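Local coordinates for protein ubiquitin-conjugating enzyme E2-21 kDa (Pichia angusta, PDB 5NL8) that acts as the peroxisomal ubiquitin-conjugating enzyme PEX4, probably carrying ubiquitin as a thioester and passing it on to proteins such as the import receptor PEX5, at residues L36-I50 against D60-N72. Sequence-based numbering, arbitrary orientation.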
loop_
_atom_site.group_PDB
_atom_site.type_symbol
_atom_site.label_atom_id
_atom_site.label_comp_id
_atom_site.label_asym_id
_atom_site.label_seq_id
_atom_site.Cartn_x
_atom_site.Cartn_y
_atom_site.Cartn_z
ATOM N N LEU A 36 -2.788 8.095 7.107
ATOM C CA LEU A 36 -3.421 6.988 7.821
ATOM C C LEU A 36 -4.605 7.482 8.653
ATOM O O LEU A 36 -4.479 8.459 9.385
ATOM C CB LEU A 36 -2.407 6.284 8.728
ATOM C CG LEU A 36 -2.942 5.202 9.674
ATOM C CD1 LEU A 36 -3.375 3.963 8.898
ATOM C CD2 LEU A 36 -1.905 4.836 10.725
ATOM N N HIS A 37 -5.752 6.811 8.544
ATOM C CA HIS A 37 -6.915 7.160 9.367
ATOM C C HIS A 37 -7.980 6.068 9.323
ATOM O O HIS A 37 -8.013 5.276 8.388
ATOM C CB HIS A 37 -7.517 8.504 8.924
ATOM C CG HIS A 37 -7.981 8.526 7.504
ATOM N ND1 HIS A 37 -9.252 8.142 7.129
ATOM C CD2 HIS A 37 -7.348 8.894 6.367
ATOM C CE1 HIS A 37 -9.378 8.269 5.823
ATOM N NE2 HIS A 37 -8.238 8.723 5.331
ATOM N N PRO A 38 -8.848 6.013 10.348
ATOM C CA PRO A 38 -9.925 5.018 10.347
ATOM C C PRO A 38 -10.769 5.071 9.079
ATOM O O PRO A 38 -11.041 6.156 8.560
ATOM C CB PRO A 38 -10.758 5.403 11.573
ATOM C CG PRO A 38 -9.779 6.046 12.492
ATOM C CD PRO A 38 -8.819 6.790 11.602
ATOM N N LEU A 39 -11.164 3.902 8.582
ATOM C CA LEU A 39 -11.967 3.823 7.372
ATOM C C LEU A 39 -13.320 4.496 7.580
ATOM O O LEU A 39 -13.766 5.284 6.744
ATOM C CB LEU A 39 -12.162 2.368 6.947
ATOM C CG LEU A 39 -12.656 2.168 5.513
ATOM C CD1 LEU A 39 -11.531 2.404 4.515
ATOM C CD2 LEU A 39 -13.264 0.784 5.338
ATOM N N GLU A 40 -13.971 4.182 8.696
ATOM C CA GLU A 40 -15.237 4.817 9.036
ATOM C C GLU A 40 -15.187 5.405 10.445
ATOM O O GLU A 40 -14.633 6.485 10.646
ATOM C CB GLU A 40 -16.398 3.823 8.896
ATOM C CG GLU A 40 -16.672 3.413 7.446
ATOM C CD GLU A 40 -17.945 2.588 7.274
ATOM O OE1 GLU A 40 -18.772 2.546 8.207
ATOM O OE2 GLU A 40 -18.120 1.988 6.192
ATOM N N ASP A 41 -15.754 4.695 11.416
ATOM C CA ASP A 41 -15.816 5.190 12.792
ATOM C C ASP A 41 -15.261 4.184 13.801
ATOM O O ASP A 41 -15.501 4.303 15.001
ATOM C CB ASP A 41 -17.259 5.545 13.156
ATOM C CG ASP A 41 -18.198 4.354 13.042
ATOM O OD1 ASP A 41 -17.844 3.388 12.328
ATOM O OD2 ASP A 41 -19.284 4.376 13.667
ATOM N N GLY A 42 -14.519 3.194 13.311
ATOM C CA GLY A 42 -13.982 2.149 14.165
ATOM C C GLY A 42 -12.482 1.986 14.017
ATOM O O GLY A 42 -11.892 2.433 13.033
ATOM N N LEU A 43 -11.866 1.329 14.994
ATOM C CA LEU A 43 -10.416 1.184 15.037
ATOM C C LEU A 43 -9.939 -0.111 14.383
ATOM O O LEU A 43 -8.754 -0.433 14.429
ATOM C CB LEU A 43 -9.929 1.239 16.487
ATOM C CG LEU A 43 -10.080 2.585 17.201
ATOM C CD1 LEU A 43 -9.913 2.424 18.704
ATOM C CD2 LEU A 43 -9.074 3.590 16.662
ATOM N N PHE A 44 -10.863 -0.848 13.776
ATOM C CA PHE A 44 -10.547 -2.163 13.227
ATOM C C PHE A 44 -10.539 -2.191 11.702
ATOM O O PHE A 44 -10.299 -3.236 11.097
ATOM C CB PHE A 44 -11.531 -3.202 13.762
ATOM C CG PHE A 44 -11.307 -3.546 15.204
ATOM C CD1 PHE A 44 -11.913 -2.811 16.207
ATOM C CD2 PHE A 44 -10.473 -4.592 15.557
ATOM C CE1 PHE A 44 -11.701 -3.121 17.536
ATOM C CE2 PHE A 44 -10.256 -4.909 16.883
ATOM C CZ PHE A 44 -10.870 -4.173 17.875
ATOM N N ARG A 45 -10.804 -1.046 11.085
ATOM C CA ARG A 45 -10.641 -0.902 9.644
ATOM C C ARG A 45 -10.019 0.454 9.325
ATOM O O ARG A 45 -10.500 1.492 9.784
ATOM C CB ARG A 45 -11.978 -1.081 8.920
ATOM C CG ARG A 45 -12.458 -2.530 8.883
ATOM C CD ARG A 45 -13.808 -2.675 8.211
ATOM N NE ARG A 45 -13.717 -2.614 6.756
ATOM C CZ ARG A 45 -14.757 -2.426 5.949
ATOM N NH1 ARG A 45 -15.975 -2.271 6.453
ATOM N NH2 ARG A 45 -14.580 -2.385 4.635
ATOM N N TRP A 46 -8.947 0.423 8.536
ATOM C CA TRP A 46 -8.112 1.590 8.271
ATOM C C TRP A 46 -7.911 1.891 6.792
ATOM O O TRP A 46 -7.869 0.992 5.958
ATOM C CB TRP A 46 -6.737 1.403 8.915
ATOM C CG TRP A 46 -6.808 1.248 10.381
ATOM C CD1 TRP A 46 -7.043 0.097 11.075
ATOM C CD2 TRP A 46 -6.667 2.283 11.355
ATOM N NE1 TRP A 46 -7.052 0.353 12.424
ATOM C CE2 TRP A 46 -6.819 1.690 12.622
ATOM C CE3 TRP A 46 -6.420 3.658 11.276
ATOM C CZ2 TRP A 46 -6.736 2.420 13.804
ATOM C CZ3 TRP A 46 -6.340 4.382 12.451
ATOM C CH2 TRP A 46 -6.497 3.762 13.697
ATOM N N SER A 47 -7.761 3.175 6.493
ATOM C CA SER A 47 -7.361 3.652 5.181
ATOM C C SER A 47 -5.979 4.295 5.277
ATOM O O SER A 47 -5.728 5.102 6.177
ATOM C CB SER A 47 -8.378 4.654 4.639
ATOM O OG SER A 47 -7.911 5.258 3.449
ATOM N N ALA A 48 -5.083 3.936 4.361
ATOM C CA ALA A 48 -3.745 4.524 4.359
ATOM C C ALA A 48 -3.343 5.009 2.974
ATOM O O ALA A 48 -3.936 4.617 1.970
ATOM C CB ALA A 48 -2.720 3.523 4.880
ATOM N N VAL A 49 -2.339 5.878 2.932
ATOM C CA VAL A 49 -1.767 6.338 1.672
ATOM C C VAL A 49 -0.250 6.227 1.738
ATOM O O VAL A 49 0.368 6.762 2.668
ATOM C CB VAL A 49 -2.162 7.796 1.350
ATOM C CG1 VAL A 49 -1.438 8.281 0.100
ATOM C CG2 VAL A 49 -3.671 7.924 1.179
ATOM N N ILE A 50 0.341 5.528 0.765
ATOM C CA ILE A 50 1.795 5.350 0.719
ATOM C C ILE A 50 2.415 5.792 -0.606
ATOM O O ILE A 50 1.762 5.772 -1.652
ATOM C CB ILE A 50 2.212 3.877 0.968
ATOM C CG1 ILE A 50 1.659 2.958 -0.127
ATOM C CG2 ILE A 50 1.774 3.417 2.346
ATOM C CD1 ILE A 50 2.175 1.528 -0.055
ATOM N N ASP A 60 7.783 8.052 -6.773
ATOM C CA ASP A 60 7.054 9.297 -7.026
ATOM C C ASP A 60 5.628 9.075 -7.530
ATOM O O ASP A 60 5.198 9.694 -8.504
ATOM C CB ASP A 60 7.822 10.171 -8.020
ATOM C CG ASP A 60 9.075 10.773 -7.416
ATOM O OD1 ASP A 60 9.058 11.101 -6.210
ATOM O OD2 ASP A 60 10.077 10.920 -8.149
ATOM N N ALA A 61 4.900 8.190 -6.859
ATOM C CA ALA A 61 3.484 7.984 -7.132
ATOM C C ALA A 61 2.828 7.448 -5.873
ATOM O O ALA A 61 3.479 6.776 -5.074
ATOM C CB ALA A 61 3.285 7.032 -8.301
ATOM N N LEU A 62 1.547 7.751 -5.689
ATOM C CA LEU A 62 0.849 7.381 -4.461
ATOM C C LEU A 62 -0.156 6.247 -4.670
ATOM O O LEU A 62 -0.796 6.156 -5.718
ATOM C CB LEU A 62 0.132 8.599 -3.877
ATOM C CG LEU A 62 0.972 9.854 -3.623
ATOM C CD1 LEU A 62 0.086 11.008 -3.180
ATOM C CD2 LEU A 62 2.048 9.583 -2.590
ATOM N N TRP A 63 -0.286 5.392 -3.660
ATOM C CA TRP A 63 -1.302 4.343 -3.655
ATOM C C TRP A 63 -2.096 4.333 -2.353
ATOM O O TRP A 63 -1.584 4.691 -1.288
ATOM C CB TRP A 63 -0.671 2.969 -3.873
ATOM C CG TRP A 63 -0.353 2.682 -5.297
ATOM C CD1 TRP A 63 -1.168 2.089 -6.214
ATOM C CD2 TRP A 63 0.874 2.976 -5.972
ATOM N NE1 TRP A 63 -0.521 1.989 -7.425
ATOM C CE2 TRP A 63 0.733 2.527 -7.305
ATOM C CE3 TRP A 63 2.079 3.569 -5.586
ATOM C CZ2 TRP A 63 1.751 2.659 -8.249
ATOM C CZ3 TRP A 63 3.091 3.699 -6.527
ATOM C CH2 TRP A 63 2.919 3.245 -7.842
ATOM N N LYS A 64 -3.353 3.911 -2.454
ATOM C CA LYS A 64 -4.235 3.815 -1.301
ATOM C C LYS A 64 -4.319 2.370 -0.827
ATOM O O LYS A 64 -4.264 1.434 -1.629
ATOM C CB LYS A 64 -5.630 4.346 -1.644
ATOM C CG LYS A 64 -6.286 5.179 -0.555
ATOM C CD LYS A 64 -6.968 6.406 -1.155
ATOM C CE LYS A 64 -7.605 7.293 -0.091
ATOM N NZ LYS A 64 -8.722 6.608 0.621
ATOM N N LEU A 65 -4.458 2.199 0.479
ATOM C CA LEU A 65 -4.509 0.879 1.084
ATOM C C LEU A 65 -5.697 0.775 2.023
ATOM O O LEU A 65 -6.097 1.761 2.649
ATOM C CB LEU A 65 -3.226 0.584 1.864
ATOM C CG LEU A 65 -1.874 0.579 1.158
ATOM C CD1 LEU A 65 -0.779 0.449 2.196
ATOM C CD2 LEU A 65 -1.791 -0.559 0.161
ATOM N N GLU A 66 -6.241 -0.432 2.122
ATOM C CA GLU A 66 -7.254 -0.745 3.116
ATOM C C GLU A 66 -6.741 -1.854 4.032
ATOM O O GLU A 66 -6.168 -2.852 3.573
ATOM C CB GLU A 66 -8.566 -1.152 2.448
ATOM C CG GLU A 66 -9.649 -1.563 3.427
ATOM C CD GLU A 66 -10.966 -1.862 2.745
ATOM O OE1 GLU A 66 -11.285 -1.187 1.742
ATOM O OE2 GLU A 66 -11.681 -2.775 3.205
ATOM N N ILE A 67 -6.941 -1.657 5.333
ATOM C CA ILE A 67 -6.392 -2.535 6.354
ATOM C C ILE A 67 -7.476 -3.048 7.293
ATOM O O ILE A 67 -8.181 -2.270 7.926
ATOM C CB ILE A 67 -5.320 -1.818 7.187
ATOM C CG1 ILE A 67 -4.227 -1.252 6.280
ATOM C CG2 ILE A 67 -4.719 -2.761 8.214
ATOM C CD1 ILE A 67 -3.672 0.072 6.762
ATOM N N ASP A 68 -7.602 -4.365 7.378
ATOM C CA ASP A 68 -8.552 -4.998 8.280
ATOM C C ASP A 68 -7.813 -5.617 9.461
ATOM O O ASP A 68 -6.858 -6.378 9.280
ATOM C CB ASP A 68 -9.375 -6.053 7.542
ATOM C CG ASP A 68 -10.214 -5.459 6.420
ATOM O OD1 ASP A 68 -9.812 -4.420 5.856
ATOM O OD2 ASP A 68 -11.279 -6.030 6.105
ATOM N N ILE A 69 -8.259 -5.271 10.665
ATOM C CA ILE A 69 -7.616 -5.706 11.900
ATOM C C ILE A 69 -8.338 -6.901 12.513
ATOM O O ILE A 69 -9.551 -6.858 12.702
ATOM C CB ILE A 69 -7.574 -4.562 12.936
ATOM C CG1 ILE A 69 -6.839 -3.348 12.366
ATOM C CG2 ILE A 69 -6.935 -5.029 14.230
ATOM C CD1 ILE A 69 -5.401 -3.621 11.979
ATOM N N PRO A 70 -7.594 -7.975 12.821
ATOM C CA PRO A 70 -8.183 -9.149 13.475
ATOM C C PRO A 70 -8.540 -8.874 14.932
ATOM O O PRO A 70 -7.997 -7.947 15.531
ATOM C CB PRO A 70 -7.076 -10.201 13.371
ATOM C CG PRO A 70 -5.817 -9.405 13.318
ATOM C CD PRO A 70 -6.161 -8.165 12.535
ATOM N N THR A 71 -9.443 -9.676 15.490
ATOM C CA THR A 71 -9.905 -9.484 16.862
ATOM C C THR A 71 -8.817 -9.792 17.883
ATOM O O THR A 71 -8.760 -9.176 18.947
ATOM C CB THR A 71 -11.129 -10.368 17.169
ATOM O OG1 THR A 71 -12.012 -10.378 16.041
ATOM C CG2 THR A 71 -11.871 -9.851 18.395
ATOM N N ASN A 72 -7.956 -10.748 17.555
ATOM C CA ASN A 72 -6.907 -11.176 18.471
ATOM C C ASN A 72 -5.619 -10.372 18.306
ATOM O O ASN A 72 -4.568 -10.764 18.809
ATOM C CB ASN A 72 -6.619 -12.668 18.283
ATOM C CG ASN A 72 -6.092 -12.992 16.898
ATOM O OD1 ASN A 72 -6.460 -12.348 15.915
ATOM N ND2 ASN A 72 -5.221 -13.992 16.815
HETATM O O HOH W 1 -8.963 2.767 1.875
#
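W46 and I67, A48 and L65, and I50 and W63 face each other as the hydrogen-bonded pairs of an antiparallel β hairpin, strands 45-51 and 62-68, each pair joined by two N-H···O bonds. A seventh bond, I69 N to F44 O at 2.9 Å, carries the ladder past the strand end.

The tight side is the apolar face. I67 CD1 reaches diagonally across to the methyl of A48 (CB, 4.0 Å), while I50 CD1 and CG2 both rest against L65 CD1, the two side chains crossing at about a right angle. I69 comes to the edge of the W46 indole, its CG1 3.7 Å from W46 CD1; with CG1 beside its own backbone N (chi1 -58°), I69 leaves CG2 to meet F44 CD2.

The other face is mostly polar and more open to solvent, at R45 above all, although S47 and V49 are buried. R45 NH2 makes a nearly straight salt bridge to E66 OE2 (3.3 Å), which lies in the guanidinium plane. The carboxylate is turned 52° from that plane and is met from above. L39 CD2 sits over one face of the guanidinium, toward its rim. Bends at chi2 and chi4 bring K64 NZ to S47 OG, at 3.2 Å, while the lysine's CG and CE pass V49 CG2. A water links S47 OG to L65 O. A leucine in place of K64 would probably leave S47 OG without its amine donor and V49 CG2 without the lysine's CE alongside.

These are the two central strands of the four-stranded meander of the UBC fold: strand 33-38 flanks 45-51, and 79-82 flanks 62-68. On the apolar face, A48 and I50 pack on helix 135-147 through L139, I142 and V143, whereas Y14 of helix 6-21 meets the W46 ring edge-to-face.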